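Local structure of uncharacterized protein HI_0666 (Haemophilus influenzae, 7CZO) at residues Gly8-Phe11 with Phe16-Leu19; Leu42-Glu47 with Pro58-Leu63; Ser62-Gly67 with Ser82-Phe87; Phe87-Gly92 with Gln100-Lys105. The protein is of unknown function but forms the N-terminal domain of a HipA toxin and probably belongs to a HipBA toxin-antitoxin system with a three-component regulatory mechanism. All coordinates share one frame; numbering follows the deposited sequence.

Interaction 1. Residues Gly8-Phe11 with Phe16-Leu19; sequences GKVF and FIGL
The ring of Phe16 carries the side chain of Lys9 over one face and has the carbonyl oxygen of Val10 at its edge, where CD1 stands 3.4 Å from Val10 O. CE of Lys9 lies above the face as a CH-pi partner, and NZ beyond it forms a cation-pi contact, 4.7 Å from the ring centroid. A long aliphatic chain with a charge at its end suits this place, because the methylenes can cover the ring while the ammonium stays near its electrons. The Phe11 ring meets Phe16 obliquely: the planes make 43°, and CE2 of Phe11 touches CB of Phe16 at 3.6 Å. Phe16 has its CG anti to the backbone N (chi1 179°), which swings the ring along the strand toward Lys9 and leaves CB for Phe11.

Beneath this face the backbones pair antiparallel and contain a classic beta bulge, with Ile17 and Gly18 both set against Val10. Val10 N donates to Gly18 O (2.8 Å), while Val10 O takes Ile17 N in a nearly straight bond (2.8 Å) and Gly18 N in a weak one (3.4 Å). On the side of Val10, its CG1 rests on Ile17 CG1 at 3.6 Å, as suits branched residues that are buried here.

The pair is a beta hairpin in the middle of an antiparallel sheet. Strand 7-12 is bonded on its other side to strand 98-102, through Lys9 with Ile101 and Phe11 with Val99, and strand 15-22 is bonded to strand 27-31, through Leu19 with Ser30.

Interaction 2. Residues Leu42-Glu47 with Pro58-Leu63; sequences LSFPIE and PYFASL
Tyr59, in the first turn of the short helix 58-62, meets the loop 42-47 through its CB, which lies 3.9 Å from Ser43 OG and 4.1 Å from Phe44 CE2. A chi1 of 179° sends the tyrosine ring away from these two residues, and the side chain touches Leu40 and Ser41. Ser43 OG makes no more than a van der Waals contact with Tyr59 CB. Its hydrogen-bond partner is Ser41 OG, and it lies over one face of the Phe44 ring, toward the rim.

Phe60 comes next and brings a ring to the contact. Its CE2 meets Phe44 CE2 at 3.5 Å, and the rings touch rim to rim with their planes at 45°, neither lying over the other. Flat, wide side chains let the loop and the helix reach each other although their backbones stay well apart, the nearest pair being Ser43 CA and Tyr59 CA at 7.5 Å. Further on, Ser62 OG turns back on its own helix and donates to Tyr59 O (2.6 Å), while Ser62 N is bonded to Pro58 O at 2.9 Å.

The contact belongs to an aromatic core. Phe44 also meets Phe29 of strand 27-31 and Phe51 of strand 51-53, with Phe57 edge-to-face to it. Phe60 continues the cluster to Phe29 and to Leu88 of helix 82-91, so helix 58-62 packs against both the sheet and helix 82-91.

Interaction 3. Residues Ser62-Gly67 with Ser82-Phe87; sequences SLVPEG and SDMFRF
Val64 and Pro65, in the turn between helices 58-62 and 66-70, pack on Met84 and Phe87, residues three apart and so on one side of helix 82-91, in the HipA N-terminal domain. Val64 CG2 does most of the work: anti to the carbonyl carbon, it meets Met84 CE at 3.6 Å and Phe87 CD2 at 4.3 Å. Methionine suits the reach. Its chain runs extended at chi2 and then bends at chi3 (54°), so the terminal methyl turns toward the valine. In Phe87 a chi1 of 171° carries the ring out to Pro65, whose CD lies against CZ. Pro65 occupies the N-cap position of helix 66-70, where a residue lacking a backbone N-H costs no helix bond and gives a rigid apolar surface.

Around this core, Trp68 of helix 66-70 touches both Met84 and Phe87, and Leu69 of the same helix supports Val64. On another side of helix 82-91 a salt bridge joins residues three apart. Arg86 NH2 reaches Asp83 OD1 at 3.0 Å, with an N-H...O angle of 161°, the oxygen near the guanidinium plane but the nitrogen above the carboxylate plane.

Interaction 4. Residues Phe87-Gly92 with Gln100-Lys105; sequences FLLNNG and QIQEEK
Backbone bonding between helix end and strand rests on Gly92 and Gln100: Gln100 N donates to Gly92 O at 2.9 Å, with an N-H...O angle of 169°. The donor approaches from above the carbonyl plane. Gly92 lies just beyond the helix, is modelled after a cis peptide bond and has a positive phi of 120°, a value that glycine adopts readily. Beside this bond, Gly92 CA makes a CA-H...O contact with Gln100 O at 3.3 Å.

Apolar contact is supplied by Leu89, whose CD2 lies 4.1 Å from Gln102 CA and 4.2 Å from Gln102 CB. The two side chains cross at about a right angle, so the leucine methyl rests on the root of the glutamine while the extended chain carries the amide onward.

Van der Waals contact of a polar group completes the set, with Gln100 NE2 standing 3.7 Å from Leu88 CB. The chain of Gln100 is extended beyond CG, long enough to bring its amide in beside the helix. Phe60, Val10 and Leu20 also touch the Gln100 side chain. Leu88 in turn packs on Phe60 and Leu96, as suits a buried leucine.

Helix 87-91 and strand 100-102 have axes 6.9 Å apart at an angle of 93°. The end of the helix thus runs nearly at right angles to 100-102 of an outermost strand, in a domain of helices packed on an antiparallel sheet (alpha+beta).

How the interactions relate
Following the chain from its N terminus, interaction 1 closes first, folding strand 7-12 back on strand 15-22 as a hairpin. Interaction 2 then closes the excursion from the loop 42-47 through strand 51-53 to helix 58-62. Interaction 3 begins where that one ends, sharing Ser62 and Leu63, and closes the long connection to helix 82-91. Interaction 4 starts at Phe87, shared with interaction 3, and brings the chain to strand 98-102, beside strand 7-12. The four run in series, without nesting or crossing. Interaction 4 returns to interaction 1 through Glu103 and Leu19, Leu88 joins helix 82-91 to the turn at Leu63 and Val64, and Phe60 touches Gln100, tying helix 58-62 to the sheet.

Interaction 1. Residues Gly8-Phe11 with Phe16-Leu19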
loop_
_atom_site.group_PDB
_atom_site.type_symbol
_atom_site.label_atom_id
_atom_site.label_comp_id
_atom_site.label_asym_id
_atom_site.label_seq_id
_atom_site.Cartn_x
_atom_site.Cartn_y
_atom_site.Cartn_z
ATOM N N GLY A 8 -0.744 -6.945 -0.160
ATOM C CA GLY A 8 -0.801 -6.513 -1.566
ATOM C C GLY A 8 0.567 -6.603 -2.209
ATOM O O GLY A 8 1.551 -6.122 -1.651
ATOM N N LYS A 9 0.655 -7.258 -3.356
ATOM C CA LYS A 9 1.881 -7.229 -4.151
ATOM C C LYS A 9 1.985 -5.840 -4.794
ATOM O O LYS A 9 1.003 -5.290 -5.290
ATOM C CB LYS A 9 1.846 -8.275 -5.264
ATOM C CG LYS A 9 2.392 -9.654 -4.943
ATOM C CD LYS A 9 1.895 -10.662 -5.996
ATOM C CE LYS A 9 2.970 -11.632 -6.496
ATOM N NZ LYS A 9 3.067 -11.716 -7.991
ATOM N N VAL A 10 3.195 -5.301 -4.807
ATOM C CA VAL A 10 3.437 -3.948 -5.252
ATOM C C VAL A 10 4.270 -3.967 -6.498
ATOM O O VAL A 10 5.382 -4.495 -6.503
ATOM C CB VAL A 10 4.177 -3.162 -4.165
ATOM C CG1 VAL A 10 4.751 -1.858 -4.718
ATOM C CG2 VAL A 10 3.222 -2.917 -2.976
ATOM N N PHE A 11 3.722 -3.369 -7.545
ATOM C CA PHE A 11 4.373 -3.258 -8.842
ATOM C C PHE A 11 4.698 -1.785 -9.127
ATOM O O PHE A 11 3.919 -0.916 -8.778
ATOM C CB PHE A 11 3.434 -3.785 -9.926
ATOM C CG PHE A 11 3.165 -5.251 -9.849
ATOM C CD1 PHE A 11 2.148 -5.745 -9.050
ATOM C CD2 PHE A 11 3.932 -6.155 -10.580
ATOM C CE1 PHE A 11 1.887 -7.111 -8.984
ATOM C CE2 PHE A 11 3.676 -7.524 -10.523
ATOM C CZ PHE A 11 2.645 -7.996 -9.720
ATOM N N PHE A 16 7.126 -6.283 -10.322
ATOM C CA PHE A 16 6.937 -6.628 -8.920
ATOM C C PHE A 16 8.156 -6.191 -8.149
ATOM O O PHE A 16 9.247 -6.660 -8.452
ATOM C CB PHE A 16 6.780 -8.147 -8.783
ATOM C CG PHE A 16 6.610 -8.635 -7.382
ATOM C CD1 PHE A 16 5.924 -7.891 -6.427
ATOM C CD2 PHE A 16 7.088 -9.877 -7.024
ATOM C CE1 PHE A 16 5.753 -8.368 -5.135
ATOM C CE2 PHE A 16 6.916 -10.365 -5.733
ATOM C CZ PHE A 16 6.246 -9.609 -4.787
ATOM N N ILE A 17 7.973 -5.278 -7.182
ATOM C CA ILE A 17 9.090 -4.796 -6.369
ATOM C C ILE A 17 8.986 -5.128 -4.867
ATOM O O ILE A 17 9.980 -4.975 -4.150
ATOM C CB ILE A 17 9.275 -3.280 -6.505
ATOM C CG1 ILE A 17 8.145 -2.542 -5.806
ATOM C CG2 ILE A 17 9.309 -2.871 -7.956
ATOM C CD1 ILE A 17 8.268 -1.034 -5.827
ATOM N N GLY A 18 7.815 -5.547 -4.369
ATOM C CA GLY A 18 7.682 -5.813 -2.924
ATOM C C GLY A 18 6.269 -6.012 -2.414
ATOM O O GLY A 18 5.358 -6.220 -3.201
ATOM N N LEU A 19 6.069 -5.891 -1.099
ATOM C CA LEU A 19 4.814 -6.350 -0.462
ATOM C C LEU A 19 4.353 -5.365 0.584
ATOM O O LEU A 19 5.128 -4.952 1.418
ATOM C CB LEU A 19 5.030 -7.693 0.233
ATOM C CG LEU A 19 5.421 -8.862 -0.672
ATOM C CD1 LEU A 19 6.098 -9.948 0.143
ATOM C CD2 LEU A 19 4.185 -9.396 -1.389
#

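Interaction 2. Residues Leu42-Glu47 with Pro58-Leu63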
loop_
_atom_site.group_PDB
_atom_site.type_symbol
_atom_site.label_atom_id
_atom_site.label_comp_id
_atom_site.label_asym_id
_atom_site.label_seq_id
_atom_site.Cartn_x
_atom_site.Cartn_y
_atom_site.Cartn_z
ATOM N N LEU A 42 11.689 8.445 -2.033
ATOM C CA LEU A 42 12.881 8.758 -1.237
ATOM C C LEU A 42 12.697 8.334 0.230
ATOM O O LEU A 42 13.698 8.130 0.938
ATOM C CB LEU A 42 13.352 10.220 -1.395
ATOM C CG LEU A 42 12.354 11.379 -1.401
ATOM C CD1 LEU A 42 11.711 11.576 -0.024
ATOM C CD2 LEU A 42 13.064 12.637 -1.900
ATOM N N SER A 43 11.444 8.144 0.665
ATOM C CA SER A 43 11.177 7.566 2.002
ATOM C C SER A 43 11.516 6.080 2.120
ATOM O O SER A 43 11.614 5.573 3.228
ATOM C CB SER A 43 9.729 7.753 2.390
ATOM O OG SER A 43 8.875 7.175 1.414
ATOM N N PHE A 44 11.679 5.398 0.977
ATOM C CA PHE A 44 11.918 3.960 0.931
ATOM C C PHE A 44 13.184 3.625 0.151
ATOM O O PHE A 44 13.137 3.065 -0.933
ATOM C CB PHE A 44 10.740 3.232 0.288
ATOM C CG PHE A 44 9.460 3.311 1.079
ATOM C CD1 PHE A 44 9.452 3.093 2.454
ATOM C CD2 PHE A 44 8.255 3.539 0.435
ATOM C CE1 PHE A 44 8.281 3.145 3.173
ATOM C CE2 PHE A 44 7.070 3.590 1.144
ATOM C CZ PHE A 44 7.085 3.394 2.517
ATOM N N PRO A 45 14.341 3.947 0.727
ATOM C CA PRO A 45 15.583 3.420 0.168
ATOM C C PRO A 45 15.682 1.901 0.302
ATOM O O PRO A 45 15.387 1.334 1.350
ATOM C CB PRO A 45 16.662 4.082 1.016
ATOM C CG PRO A 45 15.989 5.213 1.745
ATOM C CD PRO A 45 14.560 4.820 1.895
ATOM N N ILE A 46 16.154 1.273 -0.753
ATOM C CA ILE A 46 16.255 -0.178 -0.839
ATOM C C ILE A 46 17.050 -0.823 0.274
ATOM O O ILE A 46 16.764 -1.956 0.654
ATOM C CB ILE A 46 16.891 -0.550 -2.188
ATOM C CG1 ILE A 46 16.065 0.120 -3.315
ATOM C CG2 ILE A 46 17.044 -2.060 -2.328
ATOM C CD1 ILE A 46 15.917 -0.644 -4.609
ATOM N N GLU A 47 18.023 -0.101 0.820
ATOM C CA GLU A 47 18.949 -0.643 1.830
ATOM C C GLU A 47 18.334 -0.670 3.210
ATOM O O GLU A 47 18.857 -1.339 4.100
ATOM C CB GLU A 47 20.227 0.187 1.886
ATOM C CG GLU A 47 21.010 0.208 0.572
ATOM C CD GLU A 47 20.422 1.126 -0.515
ATOM O OE1 GLU A 47 20.718 0.840 -1.702
ATOM O OE2 GLU A 47 19.686 2.116 -0.199
ATOM N N PRO A 58 2.917 7.637 4.940
ATOM C CA PRO A 58 2.582 8.827 4.157
ATOM C C PRO A 58 2.656 8.672 2.643
ATOM O O PRO A 58 1.809 9.219 1.924
ATOM C CB PRO A 58 3.647 9.837 4.614
ATOM C CG PRO A 58 3.857 9.487 6.056
ATOM C CD PRO A 58 3.745 7.974 6.116
ATOM N N TYR A 59 3.667 7.962 2.153
ATOM C CA TYR A 59 3.803 7.813 0.721
ATOM C C TYR A 59 2.576 7.081 0.149
ATOM O O TYR A 59 1.981 7.528 -0.855
ATOM C CB TYR A 59 5.102 7.093 0.320
ATOM C CG TYR A 59 5.168 6.957 -1.161
ATOM C CD1 TYR A 59 5.443 8.071 -1.951
ATOM C CD2 TYR A 59 4.823 5.755 -1.798
ATOM C CE1 TYR A 59 5.442 7.989 -3.338
ATOM C CE2 TYR A 59 4.820 5.658 -3.191
ATOM C CZ TYR A 59 5.131 6.787 -3.951
ATOM O OH TYR A 59 5.138 6.744 -5.316
ATOM N N PHE A 60 2.194 5.970 0.776
ATOM C CA PHE A 60 1.056 5.200 0.296
ATOM C C PHE A 60 -0.253 5.947 0.572
ATOM O O PHE A 60 -1.144 5.978 -0.251
ATOM C CB PHE A 60 1.037 3.813 0.930
ATOM C CG PHE A 60 2.042 2.863 0.355
ATOM C CD1 PHE A 60 1.788 2.181 -0.829
ATOM C CD2 PHE A 60 3.234 2.606 1.014
ATOM C CE1 PHE A 60 2.729 1.282 -1.361
ATOM C CE2 PHE A 60 4.186 1.699 0.485
ATOM C CZ PHE A 60 3.937 1.043 -0.700
ATOM N N ALA A 61 -0.395 6.575 1.717
ATOM C CA ALA A 61 -1.600 7.382 1.916
ATOM C C ALA A 61 -1.699 8.436 0.828
ATOM O O ALA A 61 -2.794 8.829 0.465
ATOM C CB ALA A 61 -1.601 8.058 3.275
ATOM N N SER A 62 -0.567 8.932 0.330
ATOM C CA SER A 62 -0.585 10.002 -0.704
ATOM C C SER A 62 -1.174 9.538 -2.058
ATOM O O SER A 62 -1.607 10.354 -2.844
ATOM C CB SER A 62 0.812 10.560 -0.948
ATOM O OG SER A 62 1.483 9.779 -1.949
ATOM N N LEU A 63 -1.182 8.236 -2.316
ATOM C CA LEU A 63 -1.683 7.678 -3.591
ATOM C C LEU A 63 -3.186 7.647 -3.664
ATOM O O LEU A 63 -3.748 7.385 -4.709
ATOM C CB LEU A 63 -1.186 6.233 -3.800
ATOM C CG LEU A 63 0.337 6.034 -3.804
ATOM C CD1 LEU A 63 0.810 4.675 -4.281
ATOM C CD2 LEU A 63 0.979 7.099 -4.662
#

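Interaction 3. Residues Ser62-Gly67 with Ser82-Phe87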
loop_
_atom_site.group_PDB
_atom_site.type_symbol
_atom_site.label_atom_id
_atom_site.label_comp_id
_atom_site.label_asym_id
_atom_site.label_seq_id
_atom_site.Cartn_x
_atom_site.Cartn_y
_atom_site.Cartn_z
ATOM N N SER A 62 -0.567 8.932 0.330
ATOM C CA SER A 62 -0.585 10.002 -0.704
ATOM C C SER A 62 -1.174 9.538 -2.058
ATOM O O SER A 62 -1.607 10.354 -2.844
ATOM C CB SER A 62 0.812 10.560 -0.948
ATOM O OG SER A 62 1.483 9.779 -1.949
ATOM N N LEU A 63 -1.182 8.236 -2.316
ATOM C CA LEU A 63 -1.683 7.678 -3.591
ATOM C C LEU A 63 -3.186 7.647 -3.664
ATOM O O LEU A 63 -3.748 7.385 -4.709
ATOM C CB LEU A 63 -1.186 6.233 -3.800
ATOM C CG LEU A 63 0.337 6.034 -3.804
ATOM C CD1 LEU A 63 0.810 4.675 -4.281
ATOM C CD2 LEU A 63 0.979 7.099 -4.662
ATOM N N VAL A 64 -3.850 7.878 -2.558
ATOM C CA VAL A 64 -5.298 7.871 -2.546
ATOM C C VAL A 64 -5.829 9.163 -3.212
ATOM O O VAL A 64 -5.456 10.267 -2.817
ATOM C CB VAL A 64 -5.805 7.756 -1.105
ATOM C CG1 VAL A 64 -7.326 7.827 -1.076
ATOM C CG2 VAL A 64 -5.305 6.457 -0.498
ATOM N N PRO A 65 -6.702 9.031 -4.223
ATOM C CA PRO A 65 -7.105 10.259 -4.888
ATOM C C PRO A 65 -7.936 11.181 -4.000
ATOM O O PRO A 65 -8.822 10.722 -3.269
ATOM C CB PRO A 65 -7.940 9.761 -6.090
ATOM C CG PRO A 65 -7.506 8.356 -6.297
ATOM C CD PRO A 65 -7.261 7.845 -4.896
ATOM N N GLU A 66 -7.632 12.474 -4.094
ATOM C CA GLU A 66 -8.396 13.545 -3.470
ATOM C C GLU A 66 -9.856 13.293 -3.619
ATOM O O GLU A 66 -10.578 13.209 -2.653
ATOM C CB GLU A 66 -8.058 14.856 -4.150
ATOM C CG GLU A 66 -6.799 15.475 -3.587
ATOM C CD GLU A 66 -6.297 16.636 -4.403
ATOM O OE1 GLU A 66 -7.073 17.149 -5.251
ATOM O OE2 GLU A 66 -5.117 17.017 -4.192
ATOM N N GLY A 67 -10.266 13.120 -4.861
ATOM C CA GLY A 67 -11.632 12.813 -5.180
ATOM C C GLY A 67 -12.345 11.826 -4.292
ATOM O O GLY A 67 -13.533 11.995 -4.022
ATOM N N SER A 82 -7.297 1.880 7.767
ATOM C CA SER A 82 -7.622 0.614 7.140
ATOM C C SER A 82 -8.506 0.860 5.924
ATOM O O SER A 82 -8.519 0.063 4.984
ATOM C CB SER A 82 -8.345 -0.295 8.121
ATOM O OG SER A 82 -7.519 -0.549 9.237
ATOM N N ASP A 83 -9.242 1.968 5.940
ATOM C CA ASP A 83 -10.156 2.298 4.843
ATOM C C ASP A 83 -9.384 2.693 3.632
ATOM O O ASP A 83 -9.758 2.357 2.524
ATOM C CB ASP A 83 -11.124 3.413 5.236
ATOM C CG ASP A 83 -12.270 2.891 6.087
ATOM O OD1 ASP A 83 -12.627 1.688 5.893
ATOM O OD2 ASP A 83 -12.786 3.664 6.935
ATOM N N MET A 84 -8.292 3.396 3.878
ATOM C CA MET A 84 -7.321 3.753 2.858
ATOM C C MET A 84 -6.524 2.584 2.321
ATOM O O MET A 84 -6.396 2.447 1.113
ATOM C CB MET A 84 -6.428 4.866 3.398
ATOM C CG MET A 84 -7.225 6.142 3.332
ATOM S SD MET A 84 -6.410 7.612 3.852
ATOM C CE MET A 84 -4.922 7.687 2.881
ATOM N N PHE A 85 -6.026 1.718 3.197
ATOM C CA PHE A 85 -5.335 0.516 2.757
ATOM C C PHE A 85 -6.300 -0.343 1.974
ATOM O O PHE A 85 -5.904 -1.021 1.047
ATOM C CB PHE A 85 -4.769 -0.281 3.950
ATOM C CG PHE A 85 -4.009 -1.532 3.541
ATOM C CD1 PHE A 85 -2.777 -1.437 2.936
ATOM C CD2 PHE A 85 -4.532 -2.777 3.754
ATOM C CE1 PHE A 85 -2.073 -2.555 2.549
ATOM C CE2 PHE A 85 -3.819 -3.913 3.378
ATOM C CZ PHE A 85 -2.580 -3.805 2.781
ATOM N N ARG A 86 -7.575 -0.322 2.339
ATOM C CA ARG A 86 -8.540 -1.127 1.590
ATOM C C ARG A 86 -8.701 -0.524 0.173
ATOM O O ARG A 86 -8.720 -1.235 -0.813
ATOM C CB ARG A 86 -9.874 -1.197 2.330
ATOM C CG ARG A 86 -10.684 -2.459 2.078
ATOM C CD ARG A 86 -12.044 -2.459 2.808
ATOM N NE ARG A 86 -12.091 -1.638 4.036
ATOM C CZ ARG A 86 -11.483 -1.923 5.194
ATOM N NH1 ARG A 86 -10.741 -3.022 5.334
ATOM N NH2 ARG A 86 -11.600 -1.083 6.223
ATOM N N PHE A 87 -8.782 0.795 0.076
ATOM C CA PHE A 87 -8.936 1.432 -1.205
ATOM C C PHE A 87 -7.736 1.087 -2.067
ATOM O O PHE A 87 -7.877 0.610 -3.200
ATOM C CB PHE A 87 -9.025 2.919 -1.047
ATOM C CG PHE A 87 -8.970 3.636 -2.339
ATOM C CD1 PHE A 87 -10.124 4.017 -2.977
ATOM C CD2 PHE A 87 -7.758 3.912 -2.928
ATOM C CE1 PHE A 87 -10.070 4.668 -4.196
ATOM C CE2 PHE A 87 -7.688 4.570 -4.152
ATOM C CZ PHE A 87 -8.850 4.942 -4.783
#

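Interaction 4. Residues Phe87-Gly92 with Gln100-Lys105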
loop_
_atom_site.group_PDB
_atom_site.type_symbol
_atom_site.label_atom_id
_atom_site.label_comp_id
_atom_site.label_asym_id
_atom_site.label_seq_id
_atom_site.Cartn_x
_atom_site.Cartn_y
_atom_site.Cartn_z
ATOM N N PHE A 87 -8.782 0.795 0.076
ATOM C CA PHE A 87 -8.936 1.432 -1.205
ATOM C C PHE A 87 -7.736 1.087 -2.067
ATOM O O PHE A 87 -7.877 0.610 -3.200
ATOM C CB PHE A 87 -9.025 2.919 -1.047
ATOM C CG PHE A 87 -8.970 3.636 -2.339
ATOM C CD1 PHE A 87 -10.124 4.017 -2.977
ATOM C CD2 PHE A 87 -7.758 3.912 -2.928
ATOM C CE1 PHE A 87 -10.070 4.668 -4.196
ATOM C CE2 PHE A 87 -7.688 4.570 -4.152
ATOM C CZ PHE A 87 -8.850 4.942 -4.783
ATOM N N LEU A 88 -6.541 1.263 -1.516
ATOM C CA LEU A 88 -5.340 0.859 -2.263
ATOM C C LEU A 88 -5.491 -0.543 -2.828
ATOM O O LEU A 88 -5.176 -0.763 -3.991
ATOM C CB LEU A 88 -4.056 0.984 -1.422
ATOM C CG LEU A 88 -3.800 2.467 -1.101
ATOM C CD1 LEU A 88 -2.615 2.614 -0.170
ATOM C CD2 LEU A 88 -3.639 3.287 -2.375
ATOM N N LEU A 89 -6.018 -1.468 -2.026
ATOM C CA LEU A 89 -6.166 -2.858 -2.463
ATOM C C LEU A 89 -7.279 -3.036 -3.476
ATOM O O LEU A 89 -7.117 -3.788 -4.425
ATOM C CB LEU A 89 -6.430 -3.759 -1.282
ATOM C CG LEU A 89 -5.259 -4.039 -0.345
ATOM C CD1 LEU A 89 -5.780 -4.881 0.829
ATOM C CD2 LEU A 89 -4.181 -4.781 -1.094
ATOM N N ASN A 90 -8.387 -2.327 -3.313
ATOM C CA ASN A 90 -9.474 -2.421 -4.279
ATOM C C ASN A 90 -9.289 -1.720 -5.588
ATOM O O ASN A 90 -10.012 -2.035 -6.510
ATOM C CB ASN A 90 -10.764 -1.886 -3.695
ATOM C CG ASN A 90 -11.221 -2.685 -2.492
ATOM O OD1 ASN A 90 -10.938 -3.895 -2.389
ATOM N ND2 ASN A 90 -11.902 -2.003 -1.552
ATOM N N ASN A 91 -8.364 -0.768 -5.700
ATOM C CA ASN A 91 -8.136 -0.167 -7.005
ATOM C C ASN A 91 -6.918 0.689 -7.239
ATOM O O ASN A 91 -7.088 1.859 -7.520
ATOM C CB ASN A 91 -9.391 0.633 -7.449
ATOM C CG ASN A 91 -10.101 1.314 -6.319
ATOM O OD1 ASN A 91 -9.542 1.592 -5.287
ATOM N ND2 ASN A 91 -11.348 1.615 -6.539
ATOM N N GLY A 92 -5.699 0.151 -7.269
ATOM C CA GLY A 92 -5.383 -1.246 -7.468
ATOM C C GLY A 92 -4.512 -1.380 -8.732
ATOM O O GLY A 92 -3.338 -1.041 -8.726
ATOM N N GLN A 100 -1.068 -2.192 -7.347
ATOM C CA GLN A 100 -1.208 -3.235 -6.294
ATOM C C GLN A 100 -2.286 -4.221 -6.551
ATOM O O GLN A 100 -3.444 -3.832 -6.640
ATOM C CB GLN A 100 -1.469 -2.650 -4.929
ATOM C CG GLN A 100 -0.369 -1.683 -4.622
ATOM C CD GLN A 100 -0.738 -0.763 -3.538
ATOM O OE1 GLN A 100 -0.495 0.429 -3.629
ATOM N NE2 GLN A 100 -1.332 -1.302 -2.479
ATOM N N ILE A 101 -1.878 -5.491 -6.697
ATOM C CA ILE A 101 -2.800 -6.592 -6.806
ATOM C C ILE A 101 -2.825 -7.187 -5.410
ATOM O O ILE A 101 -1.799 -7.509 -4.845
ATOM C CB ILE A 101 -2.448 -7.619 -7.946
ATOM C CG1 ILE A 101 -3.678 -8.499 -8.267
ATOM C CG2 ILE A 101 -1.251 -8.514 -7.615
ATOM C CD1 ILE A 101 -3.451 -9.596 -9.301
ATOM N N GLN A 102 -4.014 -7.272 -4.841
ATOM C CA GLN A 102 -4.216 -7.987 -3.598
ATOM C C GLN A 102 -3.715 -9.422 -3.703
ATOM O O GLN A 102 -3.996 -10.105 -4.692
ATOM C CB GLN A 102 -5.684 -8.005 -3.260
ATOM C CG GLN A 102 -5.945 -8.539 -1.882
ATOM C CD GLN A 102 -7.383 -8.315 -1.458
ATOM O OE1 GLN A 102 -7.795 -8.769 -0.384
ATOM N NE2 GLN A 102 -8.158 -7.610 -2.299
ATOM N N GLU A 103 -2.953 -9.848 -2.691
ATOM C CA GLU A 103 -2.406 -11.195 -2.654
ATOM C C GLU A 103 -3.528 -12.106 -2.243
ATOM O O GLU A 103 -3.865 -12.222 -1.058
ATOM C CB GLU A 103 -1.243 -11.319 -1.683
ATOM C CG GLU A 103 0.105 -11.172 -2.355
ATOM C CD GLU A 103 1.267 -11.625 -1.482
ATOM O OE1 GLU A 103 2.309 -12.026 -2.052
ATOM O OE2 GLU A 103 1.147 -11.583 -0.237
ATOM N N GLU A 104 -4.144 -12.697 -3.257
ATOM C CA GLU A 104 -5.186 -13.687 -3.076
ATOM C C GLU A 104 -4.729 -14.897 -3.895
ATOM O O GLU A 104 -4.125 -14.711 -4.953
ATOM C CB GLU A 104 -6.538 -13.115 -3.530
ATOM C CG GLU A 104 -6.770 -11.694 -3.016
ATOM C CD GLU A 104 -8.232 -11.330 -2.796
ATOM O OE1 GLU A 104 -8.756 -10.439 -3.510
ATOM O OE2 GLU A 104 -8.847 -11.912 -1.876
ATOM N N LYS A 105 -5.015 -16.128 -3.459
ATOM C CA LYS A 105 -6.118 -16.463 -2.548
ATOM C C LYS A 105 -5.799 -16.312 -1.048
ATOM O O LYS A 105 -5.033 -17.100 -0.475
ATOM C CB LYS A 105 -6.606 -17.903 -2.833
ATOM C CG LYS A 105 -6.778 -18.271 -4.312
ATOM C CD LYS A 105 -7.389 -17.147 -5.147
ATOM C CE LYS A 105 -7.905 -17.634 -6.494
ATOM N NZ LYS A 105 -9.363 -17.942 -6.458
#